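Local atomic coordinates of aldehyde dehydrogenase (Bartonella henselae, PDB entry 3I44), a protein that probably oxidises aldehydes to carboxylic acids with a nicotinamide dinucleotide as cofactor, as other members of the aldehyde dehydrogenase family do. Residues Y44-D47 with E52-A55; E99-D104 with A204-E209; K107-E112 with A123-G128; M111-P116 with N172-Q177; S197-L202 with P344-E349. The protein carries 1 engineered substitution. One frame throughout, in Å; residues are numbered along the deposited sequence.

Overall arrangement
A bound sodium ion illustrates how one site can tie together parts of a fold far apart in sequence. Contacts 1, 3, 4 and 5 all meet it: the carbonyl oxygens of I46, E112 and I199 and two waters bind the ion. Contacts 3 and 4 share M111 and E112 and have centres 5 Å apart, while contact 5 lies about 9 Å from both contact 1 and contact 4, between centres. Contact 2 stands apart from the metal, its centre about 19 Å from that of contact 1, yet it uses the same helix 102-113 as contacts 3 and 4. Contact 4 carries the sequence motif that in relatives contributes to the catalytic centre.

Contact 1: Y44-D47 with E52-A55; sequences YVID and EACA. With NA (sodium ion), chain B.
With CG1 anti to the backbone N (chi1 -179°) in V45, and SG set between the backbone N and the carbonyl carbon (chi1 62°) in C54, the two side chains come together, V45 CG1 lying 3.9 Å from C54 SG. V45 also meets A55, CB to CB, on one face of the sheet, whereas I46 and A53 share the other face. There I46 bends back at chi2 (-51°) and lays CD1 3.7 Å from A53 N. Y44 adds an off-centre CH-pi contact, with A53 CB 4.2 Å from the centroid of its ring.

The backbone pairing is antiparallel but irregular. V45 N donates to A55 O at 2.8 Å, whereas V45 O accepts from C54 N, also at 2.8 Å. Beyond this step I46 faces A53, so C54 is an extra residue on its strand. D47 N then bonds to E52 O at 2.9 Å. The carboxylates of D47 and E52 find partners elsewhere, in S49 N and R381 respectively.

The outer side of I46 serves the metal: its O binds the sodium ion at 2.5 Å, and its N donates to a water that is itself a ligand of the ion. The whole is a beta hairpin interrupted by a beta bulge, with its edge strand contributing a main-chain oxygen to a sodium site.

Contact 2: E99-D104 with A204-E209; sequences EKRSSD and AMLFAE
R101 lays the flat face of its guanidinium on L206, and this face, together with a short salt bridge to E209, is the tight part of the contact. The methyl carbon L206 CD1 sits over the centre of the group, 3.5 Å from R101 CZ. The other methyl, L206 CD2, presses on the start of helix 102-113, 3.9 Å from D104 CB. L206 is buried, and its CG, anti to the backbone N (chi1 175°), puts CD1 over the guanidinium and CD2 against D104. At the edge of the guanidinium, R101 NH1 makes the salt bridge to E209 OE1 at 2.7 Å. The oxygen lies close to the guanidinium plane, but the arginine approaches it from above the carboxylate plane, and the two planes are 54° apart.

The rest is looser. R101 NH2 reaches D104 OD2 in a weak, long salt bridge of 3.4 Å, and D104 is exposed. On the E209 side a water accepts from R101 NH1 at 2.9 Å and gives a weak bond to E209 O. One arginine thus meets two carboxylates at its edge while a leucine covers a face.

Helical geometry is interrupted at R101, between helices 84-100 and 102-113, and S102 OG bonds to E99 O at 2.7 Å across the interruption. A further salt bridge, from K100 to E213, reaches the same partner helix. The result is a salt-bridge network between a helix-helix junction and helix 202-213, the connecting helix of a beta-alpha-beta crossover between the parallel strands 191-195 and 221-223, probably part of the dinucleotide-binding domain.

Contact 3: K107-E112 with A123-G128; sequences KTISME and AQTATG. With NA (sodium ion), chain B.
I109 is the first residue of 107-112 to meet the neighbouring helix, and it carries the whole contact. CG2, anti to the backbone N, meets Q124 alone, 4.0 Å from Q124 CB and equally far from its CG. The other branch, extended beyond CG1 (chi2 173°), runs on to CD1, which touches both Q124 CB and T125 OG1, the latter at 3.9 Å.

In Q124, chi1 puts CG beside I109 CG2, and the bend at chi2 (-85°) turns CD back along it, while the amide nitrogen goes elsewhere, to N172 O. T125 OG1 likewise has its polar partner within its own helix, at A120 O. Next along the first segment, S110 sends its hydroxyl to A115 O, outside the interface. At the end of the segment, E112 turns its carbonyl oxygen to the sodium ion, 2.4 Å from the metal.

The facing helix has a wider pi-type turn at 123-125. A123 O accepts from both T127 N and T127 OG1, which arrive from opposite faces of its carbonyl plane. Between the two segments the contact is therefore one of van der Waals packing: an isoleucine packs against polar side chains whose NE2 (Q124) and OG1 (T125) are bonded elsewhere.

Contact 4: M111-P116 with N172-Q177; sequences MEMGAP and NWPMNQ. With NA (sodium ion), chain B.
The PWNWP sequence motif of the aldehyde dehydrogenases, here including N172 and P174, packs against M113 and E112 at the end of helix 102-113. In relatives the asparagine of this motif lends its side-chain amide to the oxyanion hole, and N172 is probably its counterpart.

M113 bends at chi2 (72°) and chi3 (59°), bringing its terminal methyl, CE, to 3.6 Å from N172 O. That carbonyl oxygen is gripped from elsewhere by amide nitrogens of Q124 and N298, so the methyl comes against an oxygen already supplied with polar partners. The root of the same side chain brushes the proline ring, M113 CG lying 4.5 Å from P174 CG. E112 runs extended beside that ring in the opposite direction, and its OE2 comes to 4.1 Å from P174 CG. This oxygen bonds to S203, beyond the two segments. Just past M113 the helix gives way at G114, which takes a positive phi.

Around the motif a second layer of bonds fixes the asparagine. Q177, one turn into helix 174-188, gives NE2 to N172 OD1 at 2.8 Å, with the acceptor in the plane of the glutamine amide, while N172 ND2 donates to Q301 O. The asparagine amide is thus held at both ends, which limits its rotation. W173 sends its indole nitrogen to S302 OG. The other end of the glutamine amide is used as well: Q177 OE1 accepts from W173 N at 3.2 Å, with that nitrogen standing 52° out of the carbonyl plane.

Contact 5: S197-L202 with P344-E349; sequences SEIAPL and PVVSKE. With NA (sodium ion), chain B.
I199 and V346 meet at about a right angle, the isoleucine ending against the fork of the valine. I199 CD1 lies 3.7 Å from V346 CG1 and the same distance from V346 CG2, so one methyl touches both branches. The torsions explain the fit. I199 holds CG1 between its backbone N and carbonyl carbon (chi1 75°) and is then extended at chi2 (173°), which carries CD1 to the two methyls of V346. V346 in turn presents CG2 anti to its backbone N and CG1 between the backbone N and the carbonyl carbon. A lighter touch follows at S347, whose CB is 4.3 Å from I199 CD1, while its hydroxyl is engaged in capping the helix 348-363 through Q350 N.

The backbone behind I199 is a type I beta turn from S197 to A200, closed by the bond from A200 N to S197 O at 3.2 Å. The turn overlaps the KPSE sequence, which begins at the end of strand 191-195; in relatives the lysine and glutamate of this sequence bind the adenosine ribose of the cofactor, a role that K195 and E198 may share here.

Beside the apolar contact, polar atoms of the same two residues approach the metal site. I199 O lies 2.3 Å from the sodium ion as one of its ligands. I46 and E112 supply the other two protein ligands. A water modelled on the metal donates to V346 O, but its 2.0 Å distance from the ion is doubtfully short. The contact thus pairs a small apolar contact with a possible link through metal and water, between the loop 197-202 and the segment leading into helix 348-363.

Contact 1: Y44-D47 with E52-A55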
# COMPACT_ATOMS: atom_id res chain seq x y z
N TYR A 44 32.21 7.72 -13.24
CA TYR A 44 32.95 6.49 -13.44
C TYR A 44 32.29 5.41 -12.60
O TYR A 44 31.89 5.67 -11.45
CB TYR A 44 34.41 6.65 -13.03
CG TYR A 44 35.23 7.42 -14.03
CD1 TYR A 44 35.14 7.14 -15.39
CD2 TYR A 44 36.10 8.44 -13.63
CE1 TYR A 44 35.87 7.84 -16.34
CE2 TYR A 44 36.86 9.16 -14.58
CZ TYR A 44 36.73 8.84 -15.93
OH TYR A 44 37.45 9.50 -16.92
N VAL A 45 32.16 4.23 -13.20
CA VAL A 45 31.80 3.04 -12.46
C VAL A 45 33.11 2.40 -11.99
O VAL A 45 33.95 2.08 -12.81
CB VAL A 45 31.01 2.06 -13.34
CG1 VAL A 45 30.63 0.82 -12.56
CG2 VAL A 45 29.77 2.74 -13.91
N ILE A 46 33.25 2.20 -10.67
CA ILE A 46 34.45 1.59 -10.11
C ILE A 46 34.30 0.06 -9.97
O ILE A 46 33.27 -0.43 -9.52
CB ILE A 46 34.81 2.21 -8.74
CG1 ILE A 46 35.08 3.72 -8.87
CG2 ILE A 46 36.02 1.53 -8.09
CD1 ILE A 46 36.08 4.09 -9.96
N ASP A 47 35.34 -0.66 -10.40
CA ASP A 47 35.56 -2.07 -10.09
C ASP A 47 36.15 -2.16 -8.69
O ASP A 47 37.31 -1.77 -8.50
CB ASP A 47 36.54 -2.65 -11.10
CG ASP A 47 36.81 -4.14 -10.89
OD1 ASP A 47 36.69 -4.63 -9.73
OD2 ASP A 47 37.15 -4.81 -11.90
N GLU A 52 39.72 0.73 -9.61
CA GLU A 52 39.85 1.42 -10.90
C GLU A 52 38.53 1.53 -11.64
O GLU A 52 37.65 0.67 -11.50
CB GLU A 52 40.87 0.69 -11.75
CG GLU A 52 42.31 0.96 -11.25
CD GLU A 52 43.32 -0.09 -11.67
OE1 GLU A 52 43.02 -0.92 -12.57
OE2 GLU A 52 44.44 -0.09 -11.08
N ALA A 53 38.39 2.62 -12.40
CA ALA A 53 37.26 2.84 -13.27
C ALA A 53 37.18 1.77 -14.37
O ALA A 53 38.16 1.53 -15.07
CB ALA A 53 37.35 4.28 -13.89
N CYS A 54 36.02 1.13 -14.52
CA CYS A 54 35.80 0.15 -15.60
C CYS A 54 34.89 0.66 -16.70
O CYS A 54 34.81 0.08 -17.80
CB CYS A 54 35.27 -1.18 -15.06
SG CYS A 54 33.64 -1.09 -14.21
N ALA A 55 34.19 1.75 -16.42
CA ALA A 55 33.29 2.32 -17.40
C ALA A 55 32.94 3.72 -17.01
O ALA A 55 33.13 4.14 -15.86
CB ALA A 55 31.99 1.47 -17.53
NA NA B . 30.84 -0.19 -8.97
O HOH W 1 31.03 2.45 -8.88
O HOH W 2 31.38 0.27 -7.07

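Contact 2: E99-D104 with A204-E209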
# COMPACT_ATOMS: atom_id res chain seq x y z
N GLU A 99 19.52 -16.11 -21.19
CA GLU A 99 20.36 -17.30 -21.05
C GLU A 99 21.54 -17.25 -22.03
O GLU A 99 22.68 -17.58 -21.66
CB GLU A 99 19.59 -18.63 -21.19
CG GLU A 99 18.70 -19.03 -20.04
CD GLU A 99 19.43 -19.30 -18.71
OE1 GLU A 99 20.69 -19.32 -18.66
OE2 GLU A 99 18.73 -19.51 -17.69
N LYS A 100 21.28 -16.81 -23.26
CA LYS A 100 22.35 -16.68 -24.25
C LYS A 100 23.43 -15.72 -23.75
O LYS A 100 24.61 -15.95 -23.97
CB LYS A 100 21.83 -16.24 -25.62
CG LYS A 100 22.96 -16.06 -26.68
CD LYS A 100 22.40 -15.85 -28.09
CE LYS A 100 21.70 -14.50 -28.19
NZ LYS A 100 21.33 -14.11 -29.59
N ARG A 101 23.05 -14.69 -23.00
CA ARG A 101 24.03 -13.69 -22.57
C ARG A 101 24.47 -13.85 -21.12
O ARG A 101 25.10 -12.94 -20.55
CB ARG A 101 23.46 -12.31 -22.85
CG ARG A 101 23.24 -12.10 -24.34
CD ARG A 101 24.35 -11.27 -24.94
NE ARG A 101 23.85 -9.98 -25.36
CZ ARG A 101 24.56 -8.86 -25.45
NH1 ARG A 101 23.94 -7.76 -25.84
NH2 ARG A 101 25.85 -8.80 -25.13
N SER A 102 24.21 -15.02 -20.54
CA SER A 102 24.40 -15.21 -19.13
C SER A 102 25.85 -15.02 -18.68
O SER A 102 26.10 -14.48 -17.60
CB SER A 102 23.84 -16.56 -18.63
OG SER A 102 24.23 -17.64 -19.45
N SER A 103 26.82 -15.47 -19.47
CA SER A 103 28.19 -15.31 -18.98
C SER A 103 28.71 -13.87 -19.19
O SER A 103 29.51 -13.41 -18.41
CB SER A 103 29.12 -16.39 -19.51
OG SER A 103 29.09 -16.37 -20.91
N ASP A 104 28.20 -13.13 -20.18
CA ASP A 104 28.42 -11.68 -20.27
C ASP A 104 27.85 -10.99 -19.04
O ASP A 104 28.46 -10.08 -18.47
CB ASP A 104 27.72 -11.08 -21.52
CG ASP A 104 28.45 -11.38 -22.82
OD1 ASP A 104 29.65 -11.71 -22.77
OD2 ASP A 104 27.82 -11.28 -23.90
N ALA A 204 22.18 -3.76 -15.65
CA ALA A 204 20.89 -3.22 -16.12
C ALA A 204 20.95 -2.75 -17.56
O ALA A 204 20.03 -2.95 -18.34
CB ALA A 204 20.41 -2.08 -15.20
N MET A 205 22.06 -2.13 -17.92
CA MET A 205 22.22 -1.69 -19.32
C MET A 205 22.29 -2.89 -20.26
O MET A 205 21.73 -2.86 -21.34
CB MET A 205 23.46 -0.79 -19.45
CG MET A 205 23.25 0.49 -18.65
SD MET A 205 24.62 1.63 -18.69
CE MET A 205 24.49 2.27 -20.37
N LEU A 206 22.98 -3.94 -19.85
CA LEU A 206 22.97 -5.20 -20.64
C LEU A 206 21.55 -5.81 -20.68
O LEU A 206 21.11 -6.30 -21.72
CB LEU A 206 24.00 -6.20 -20.09
CG LEU A 206 24.07 -7.62 -20.69
CD1 LEU A 206 24.23 -7.59 -22.25
CD2 LEU A 206 25.22 -8.46 -19.98
N PHE A 207 20.82 -5.75 -19.57
CA PHE A 207 19.44 -6.21 -19.54
C PHE A 207 18.61 -5.41 -20.55
O PHE A 207 17.78 -5.98 -21.28
CB PHE A 207 18.84 -6.10 -18.14
CG PHE A 207 17.48 -6.70 -18.02
CD1 PHE A 207 17.32 -8.07 -17.89
CD2 PHE A 207 16.36 -5.90 -18.03
CE1 PHE A 207 16.05 -8.65 -17.77
CE2 PHE A 207 15.08 -6.46 -17.91
CZ PHE A 207 14.94 -7.83 -17.77
N ALA A 208 18.89 -4.11 -20.62
CA ALA A 208 18.28 -3.26 -21.65
C ALA A 208 18.55 -3.80 -23.04
O ALA A 208 17.65 -3.85 -23.85
CB ALA A 208 18.75 -1.80 -21.53
N GLU A 209 19.81 -4.15 -23.32
CA GLU A 209 20.15 -4.74 -24.62
C GLU A 209 19.42 -6.06 -24.87
O GLU A 209 19.10 -6.38 -26.00
CB GLU A 209 21.65 -5.02 -24.74
CG GLU A 209 22.52 -3.78 -24.77
CD GLU A 209 24.01 -4.16 -24.87
OE1 GLU A 209 24.36 -5.08 -25.61
OE2 GLU A 209 24.84 -3.59 -24.17
O HOH W 3 21.16 -8.58 -26.32

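Contact 3: K107-E112 with A123-G128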
# COMPACT_ATOMS: atom_id res chain seq x y z
N LYS A 107 30.06 -11.78 -15.85
CA LYS A 107 31.31 -10.98 -15.88
C LYS A 107 31.04 -9.50 -15.56
O LYS A 107 31.79 -8.88 -14.81
CB LYS A 107 32.03 -11.13 -17.25
N THR A 108 29.94 -8.96 -16.10
CA THR A 108 29.55 -7.57 -15.88
C THR A 108 29.25 -7.33 -14.39
O THR A 108 29.77 -6.39 -13.77
CB THR A 108 28.38 -7.20 -16.72
OG1 THR A 108 28.67 -7.43 -18.10
CG2 THR A 108 27.96 -5.74 -16.52
N ILE A 109 28.45 -8.21 -13.81
CA ILE A 109 28.12 -8.09 -12.39
C ILE A 109 29.35 -8.20 -11.51
O ILE A 109 29.57 -7.37 -10.63
CB ILE A 109 27.06 -9.12 -11.96
CG1 ILE A 109 25.71 -8.79 -12.65
CG2 ILE A 109 26.97 -9.14 -10.41
CD1 ILE A 109 24.56 -9.84 -12.44
N SER A 110 30.17 -9.24 -11.76
CA SER A 110 31.42 -9.43 -11.03
C SER A 110 32.28 -8.16 -11.07
O SER A 110 32.73 -7.65 -10.03
CB SER A 110 32.21 -10.60 -11.64
OG SER A 110 33.32 -10.94 -10.86
N MET A 111 32.48 -7.64 -12.27
CA MET A 111 33.30 -6.43 -12.46
C MET A 111 32.80 -5.19 -11.74
O MET A 111 33.58 -4.51 -11.09
CB MET A 111 33.43 -6.10 -13.95
CG MET A 111 34.16 -4.80 -14.23
SD MET A 111 34.54 -4.60 -16.00
CE MET A 111 33.02 -3.96 -16.64
N GLU A 112 31.50 -4.89 -11.86
CA GLU A 112 30.91 -3.63 -11.35
C GLU A 112 30.62 -3.63 -9.85
O GLU A 112 30.65 -2.57 -9.23
CB GLU A 112 29.63 -3.29 -12.15
CG GLU A 112 28.41 -4.16 -11.79
CD GLU A 112 27.13 -3.87 -12.60
OE1 GLU A 112 27.16 -3.01 -13.47
OE2 GLU A 112 26.06 -4.47 -12.31
N ALA A 123 24.50 -17.61 -8.96
CA ALA A 123 23.56 -17.00 -8.04
C ALA A 123 23.13 -15.63 -8.56
O ALA A 123 21.97 -15.44 -8.83
CB ALA A 123 24.15 -16.92 -6.65
N GLN A 124 24.07 -14.70 -8.76
CA GLN A 124 23.67 -13.34 -9.23
C GLN A 124 22.89 -13.43 -10.56
O GLN A 124 21.83 -12.81 -10.71
CB GLN A 124 24.87 -12.41 -9.34
CG GLN A 124 25.52 -12.03 -7.99
CD GLN A 124 24.83 -10.84 -7.33
OE1 GLN A 124 23.88 -10.28 -7.88
NE2 GLN A 124 25.30 -10.47 -6.14
N THR A 125 23.41 -14.18 -11.52
CA THR A 125 22.78 -14.25 -12.82
C THR A 125 21.64 -15.30 -12.84
O THR A 125 20.55 -15.00 -13.27
CB THR A 125 23.79 -14.51 -13.94
OG1 THR A 125 24.78 -13.46 -13.94
CG2 THR A 125 23.07 -14.54 -15.30
N ALA A 126 21.89 -16.48 -12.31
CA ALA A 126 20.89 -17.54 -12.28
C ALA A 126 19.60 -17.19 -11.53
O ALA A 126 18.56 -17.64 -11.94
CB ALA A 126 21.50 -18.85 -11.68
N THR A 127 19.65 -16.39 -10.45
CA THR A 127 18.40 -16.01 -9.78
C THR A 127 17.48 -15.20 -10.71
O THR A 127 16.27 -15.35 -10.66
CB THR A 127 18.61 -15.29 -8.41
OG1 THR A 127 19.39 -14.08 -8.57
CG2 THR A 127 19.31 -16.24 -7.49
N GLY A 128 18.08 -14.39 -11.59
CA GLY A 128 17.33 -13.68 -12.64
C GLY A 128 16.50 -14.62 -13.48
O GLY A 128 15.26 -14.42 -13.65
NA NA B . 30.84 -0.19 -8.97
O HOH W 2 31.38 0.27 -7.07
O HOH W 1 31.03 2.45 -8.88

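Contact 4: M111-P116 with N172-Q177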
# COMPACT_ATOMS: atom_id res chain seq x y z
N MET A 111 32.48 -7.64 -12.27
CA MET A 111 33.30 -6.43 -12.46
C MET A 111 32.80 -5.19 -11.74
O MET A 111 33.58 -4.51 -11.09
CB MET A 111 33.43 -6.10 -13.95
CG MET A 111 34.16 -4.80 -14.23
SD MET A 111 34.54 -4.60 -16.00
CE MET A 111 33.02 -3.96 -16.64
N GLU A 112 31.50 -4.89 -11.86
CA GLU A 112 30.91 -3.63 -11.35
C GLU A 112 30.62 -3.63 -9.85
O GLU A 112 30.65 -2.57 -9.23
CB GLU A 112 29.63 -3.29 -12.15
CG GLU A 112 28.41 -4.16 -11.79
CD GLU A 112 27.13 -3.87 -12.60
OE1 GLU A 112 27.16 -3.01 -13.47
OE2 GLU A 112 26.06 -4.47 -12.31
N MET A 113 30.33 -4.81 -9.25
CA MET A 113 30.04 -4.84 -7.81
C MET A 113 30.83 -5.84 -6.98
O MET A 113 30.69 -5.90 -5.77
CB MET A 113 28.51 -4.90 -7.54
CG MET A 113 27.74 -6.01 -8.20
SD MET A 113 28.13 -7.58 -7.41
CE MET A 113 27.64 -7.27 -5.69
N GLY A 114 31.68 -6.62 -7.64
CA GLY A 114 32.69 -7.42 -6.95
C GLY A 114 32.34 -8.87 -6.68
O GLY A 114 33.14 -9.57 -6.03
N ALA A 115 31.17 -9.33 -7.15
CA ALA A 115 30.78 -10.72 -6.92
C ALA A 115 31.81 -11.70 -7.48
O ALA A 115 32.11 -11.64 -8.67
CB ALA A 115 29.38 -11.02 -7.50
N PRO A 116 32.35 -12.61 -6.65
CA PRO A 116 33.23 -13.62 -7.26
C PRO A 116 32.55 -14.35 -8.41
O PRO A 116 31.40 -14.73 -8.28
CB PRO A 116 33.55 -14.57 -6.11
CG PRO A 116 33.40 -13.69 -4.86
CD PRO A 116 32.27 -12.75 -5.19
N ASN A 172 23.41 -4.56 -5.06
CA ASN A 172 23.85 -5.75 -4.35
C ASN A 172 23.44 -7.08 -4.97
O ASN A 172 24.19 -8.04 -4.87
CB ASN A 172 23.49 -5.70 -2.86
CG ASN A 172 21.99 -5.68 -2.60
OD1 ASN A 172 21.24 -5.02 -3.30
ND2 ASN A 172 21.56 -6.37 -1.55
N TRP A 173 22.24 -7.16 -5.54
CA TRP A 173 21.78 -8.34 -6.24
C TRP A 173 21.07 -7.82 -7.50
O TRP A 173 19.83 -7.98 -7.66
CB TRP A 173 20.84 -9.14 -5.34
CG TRP A 173 21.52 -10.01 -4.32
CD1 TRP A 173 21.67 -9.75 -2.99
CD2 TRP A 173 22.06 -11.30 -4.55
NE1 TRP A 173 22.31 -10.81 -2.38
CE2 TRP A 173 22.57 -11.76 -3.32
CE3 TRP A 173 22.17 -12.11 -5.68
CZ2 TRP A 173 23.17 -13.00 -3.19
CZ3 TRP A 173 22.79 -13.35 -5.55
CH2 TRP A 173 23.28 -13.78 -4.32
N PRO A 174 21.83 -7.18 -8.39
CA PRO A 174 21.19 -6.34 -9.44
C PRO A 174 20.16 -7.05 -10.35
O PRO A 174 19.09 -6.52 -10.55
CB PRO A 174 22.39 -5.81 -10.24
CG PRO A 174 23.61 -6.58 -9.77
CD PRO A 174 23.30 -7.07 -8.39
N MET A 175 20.47 -8.23 -10.90
CA MET A 175 19.56 -8.91 -11.80
C MET A 175 18.43 -9.57 -11.05
O MET A 175 17.32 -9.66 -11.58
CB MET A 175 20.26 -9.97 -12.66
CG MET A 175 20.77 -9.50 -13.99
SD MET A 175 19.63 -8.49 -14.94
CE MET A 175 20.25 -6.87 -14.52
N ASN A 176 18.68 -10.01 -9.81
CA ASN A 176 17.61 -10.46 -8.95
C ASN A 176 16.53 -9.34 -8.88
O ASN A 176 15.37 -9.55 -9.22
CB ASN A 176 18.18 -10.76 -7.55
CG ASN A 176 17.16 -11.35 -6.62
OD1 ASN A 176 16.59 -10.66 -5.74
ND2 ASN A 176 16.96 -12.66 -6.74
N GLN A 177 16.98 -8.13 -8.51
CA GLN A 177 16.11 -7.01 -8.24
C GLN A 177 15.48 -6.42 -9.52
O GLN A 177 14.30 -6.07 -9.50
CB GLN A 177 16.88 -5.98 -7.37
CG GLN A 177 17.30 -6.59 -6.01
CD GLN A 177 18.62 -6.03 -5.42
OE1 GLN A 177 19.51 -5.55 -6.15
NE2 GLN A 177 18.73 -6.07 -4.07
NA NA B . 30.84 -0.19 -8.97
O HOH W 2 31.38 0.27 -7.07
O HOH W 1 31.03 2.45 -8.88

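Contact 5: S197-L202 with P344-E349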
# COMPACT_ATOMS: atom_id res chain seq x y z
N SER A 197 21.13 1.30 -10.16
CA SER A 197 22.09 1.89 -9.26
C SER A 197 23.25 2.47 -10.04
O SER A 197 23.78 1.83 -10.94
CB SER A 197 22.58 0.87 -8.26
OG SER A 197 23.68 1.41 -7.54
N GLU A 198 23.65 3.68 -9.68
CA GLU A 198 24.70 4.37 -10.41
C GLU A 198 26.08 3.77 -10.08
O GLU A 198 27.01 3.94 -10.84
CB GLU A 198 24.67 5.90 -10.17
CG GLU A 198 25.09 6.35 -8.78
CD GLU A 198 23.98 6.33 -7.74
OE1 GLU A 198 22.93 5.64 -7.91
OE2 GLU A 198 24.17 7.01 -6.73
N ILE A 199 26.19 3.03 -8.98
CA ILE A 199 27.45 2.33 -8.71
C ILE A 199 27.53 0.93 -9.31
O ILE A 199 28.60 0.34 -9.28
CB ILE A 199 27.86 2.35 -7.22
CG1 ILE A 199 27.03 1.41 -6.40
CG2 ILE A 199 27.77 3.83 -6.61
CD1 ILE A 199 27.54 1.29 -4.94
N ALA A 200 26.42 0.40 -9.86
CA ALA A 200 26.44 -0.91 -10.57
C ALA A 200 25.37 -0.95 -11.67
O ALA A 200 24.44 -1.76 -11.61
CB ALA A 200 26.20 -2.06 -9.57
N PRO A 201 25.47 -0.04 -12.67
CA PRO A 201 24.42 0.11 -13.67
C PRO A 201 24.60 -0.76 -14.90
O PRO A 201 23.66 -0.90 -15.70
CB PRO A 201 24.60 1.57 -14.10
CG PRO A 201 26.06 1.74 -14.08
CD PRO A 201 26.55 0.93 -12.87
N LEU A 202 25.79 -1.31 -15.08
CA LEU A 202 26.12 -1.98 -16.32
C LEU A 202 25.26 -3.24 -16.56
O LEU A 202 24.84 -3.51 -17.68
CB LEU A 202 27.61 -2.30 -16.41
CG LEU A 202 28.62 -1.13 -16.34
CD1 LEU A 202 30.04 -1.67 -16.38
CD2 LEU A 202 28.42 -0.06 -17.43
N PRO A 344 35.25 -8.24 -2.63
CA PRO A 344 35.20 -7.00 -1.87
C PRO A 344 33.76 -6.56 -1.62
O PRO A 344 32.81 -7.09 -2.26
CB PRO A 344 35.90 -6.02 -2.80
CG PRO A 344 35.62 -6.51 -4.12
CD PRO A 344 35.64 -8.00 -4.03
N VAL A 345 33.57 -5.63 -0.70
CA VAL A 345 32.32 -4.87 -0.67
C VAL A 345 32.35 -3.85 -1.82
O VAL A 345 33.39 -3.61 -2.46
CB VAL A 345 32.01 -4.24 0.70
CG1 VAL A 345 31.95 -5.33 1.78
CG2 VAL A 345 33.01 -3.12 1.04
N VAL A 346 31.19 -3.27 -2.12
CA VAL A 346 30.97 -2.65 -3.44
C VAL A 346 31.70 -1.32 -3.62
O VAL A 346 32.06 -0.98 -4.74
CB VAL A 346 29.46 -2.42 -3.73
CG1 VAL A 346 28.84 -1.42 -2.76
CG2 VAL A 346 29.25 -1.96 -5.19
N SER A 347 31.87 -0.58 -2.53
CA SER A 347 32.38 0.80 -2.60
C SER A 347 33.20 1.24 -1.40
O SER A 347 33.17 0.64 -0.29
CB SER A 347 31.23 1.81 -2.79
OG SER A 347 30.53 2.05 -1.58
N LYS A 348 33.91 2.36 -1.63
CA LYS A 348 34.71 3.03 -0.60
C LYS A 348 33.82 3.48 0.53
O LYS A 348 34.14 3.25 1.69
CB LYS A 348 35.49 4.23 -1.20
CG LYS A 348 36.26 5.07 -0.17
CD LYS A 348 37.33 4.24 0.51
CE LYS A 348 38.11 5.04 1.56
NZ LYS A 348 38.73 4.11 2.55
N GLU A 349 32.70 4.11 0.17
CA GLU A 349 31.73 4.61 1.15
C GLU A 349 31.13 3.48 1.97
O GLU A 349 30.94 3.62 3.19
CB GLU A 349 30.61 5.38 0.44
NA NA B . 30.84 -0.19 -8.97
O HOH W 2 31.38 0.27 -7.07
O HOH W 1 31.03 2.45 -8.88